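Local coordinates for protein 3-polyprenyl-4-hydroxybenzoate decarboxylase and related decarboxylases (Pelotomaculum thermopropionicum, PDB 6H6X) that binds prenylated FMN, manganese and potassium as a UbiD-family enzyme and probably interconverts furandicarboxylic acid and 2-furoic acid, at residues P120-H123 with A124-G128. The protein carries 8 engineered substitutions. Residues are numbered along the deposited sequence; the frame is centred on the assembly and turned at random.
Sequences PTHH and AGDAG
D126 turns its carboxylate back to the backbone NH of H123, across a type I beta turn from H123 to D126 that D126 N closes on H123 O (3.0 Å). The side chain returns the grip: H123 N points almost straight at D126 OD2 (3.1 Å, 174°), reaching it from well above the carboxylate plane rather than within it. With CG anti to its own carbonyl carbon (chi1 -73°), D126 brings the same oxygen near H122 N, a long, weak bond of 3.5 Å. A water lying in the plane of the H123 ring, at its edge, joins H123 ND1 (2.6 Å) to D126 OD2 (3.1 Å). The H122 ring has P120 CB over one face, offset toward the rim, and D126 OD2 near its plane at the edge; its NE2 is hydrogen-bonded to T288 OG1. Where the two ends of the loop come back together, T121 lays CG2 beside G128 O at 3.7 Å. An alanine at D126 would probably leave H123 N, G258 N and the bridging water without their carboxylate acceptor, the turn keeping just its backbone bond. D126 OD1 accepts from G258 N, next to strand 252-258, and Y264 of strand 264-280 packs on H123, A124 and D126. The loop leads from helix 113-116 into strand 130-139, the H122 side chain about 8 Å from the bound prenylated FMN, with I433 and P436 of the second subunit against H123 and A124.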
loop_
_atom_site.group_PDB
_atom_site.type_symbol
_atom_site.label_atom_id
_atom_site.label_comp_id
_atom_site.label_asym_id
_atom_site.label_seq_id
_atom_site.Cartn_x
_atom_site.Cartn_y
_atom_site.Cartn_z
ATOM N N PRO B 120 7.953 28.863 -8.605
ATOM C CA PRO B 120 7.336 28.591 -7.310
ATOM C C PRO B 120 8.277 28.458 -6.156
ATOM O O PRO B 120 9.464 28.190 -6.340
ATOM C CB PRO B 120 6.643 27.231 -7.525
ATOM C CG PRO B 120 6.647 26.991 -9.009
ATOM C CD PRO B 120 7.899 27.663 -9.462
ATOM N N THR B 121 7.721 28.617 -4.963
ATOM C CA THR B 121 8.369 28.219 -3.704
ATOM C C THR B 121 7.612 26.976 -3.252
ATOM O O THR B 121 6.369 26.979 -3.176
ATOM C CB THR B 121 8.310 29.384 -2.701
ATOM O OG1 THR B 121 8.839 30.553 -3.341
ATOM C CG2 THR B 121 9.135 29.121 -1.504
ATOM N N HIS B 122 8.321 25.862 -3.053
ATOM C CA HIS B 122 7.633 24.572 -2.996
ATOM C C HIS B 122 7.244 24.118 -1.557
ATOM O O HIS B 122 6.069 23.874 -1.274
ATOM C CB HIS B 122 8.461 23.514 -3.720
ATOM C CG HIS B 122 8.556 23.742 -5.192
ATOM N ND1 HIS B 122 9.556 24.498 -5.768
ATOM C CD2 HIS B 122 7.743 23.355 -6.202
ATOM C CE1 HIS B 122 9.359 24.550 -7.076
ATOM N NE2 HIS B 122 8.266 23.868 -7.363
ATOM N N HIS B 123 8.239 23.960 -0.695
ATOM C CA HIS B 123 8.066 23.462 0.666
ATOM C C HIS B 123 8.472 24.512 1.702
ATOM O O HIS B 123 9.271 25.385 1.408
ATOM C CB HIS B 123 8.897 22.188 0.834
ATOM C CG HIS B 123 8.360 21.031 0.037
ATOM N ND1 HIS B 123 8.880 20.684 -1.190
ATOM C CD2 HIS B 123 7.321 20.180 0.261
ATOM C CE1 HIS B 123 8.241 19.615 -1.653
ATOM N NE2 HIS B 123 7.268 19.314 -0.811
ATOM N N ALA B 124 7.926 24.376 2.916
ATOM C CA ALA B 124 8.116 25.295 4.075
ATOM C C ALA B 124 9.545 25.701 4.333
ATOM O O ALA B 124 9.855 26.882 4.381
ATOM C CB ALA B 124 7.558 24.649 5.348
ATOM N N GLY B 125 10.430 24.729 4.495
ATOM C CA GLY B 125 11.852 25.044 4.737
ATOM C C GLY B 125 12.693 25.607 3.582
ATOM O O GLY B 125 13.878 25.832 3.768
ATOM N N ASP B 126 12.117 25.795 2.389
ATOM C CA ASP B 126 12.907 26.187 1.198
ATOM C C ASP B 126 13.433 27.631 1.316
ATOM O O ASP B 126 12.686 28.522 1.713
ATOM C CB ASP B 126 12.072 26.072 -0.110
ATOM C CG ASP B 126 11.826 24.613 -0.573
ATOM O OD1 ASP B 126 12.308 23.617 0.027
ATOM O OD2 ASP B 126 11.139 24.485 -1.593
ATOM N N ALA B 127 14.685 27.853 0.916
ATOM C CA ALA B 127 15.298 29.186 0.965
ATOM C C ALA B 127 14.656 30.270 0.098
ATOM O O ALA B 127 14.800 31.447 0.388
ATOM C CB ALA B 127 16.758 29.082 0.601
ATOM N N GLY B 128 13.978 29.875 -0.972
ATOM C CA GLY B 128 13.257 30.814 -1.814
ATOM C C GLY B 128 12.678 30.069 -3.017
ATOM O O GLY B 128 12.523 28.848 -2.979
HETATM O O HOH W 1 11.189 21.421 -2.061
#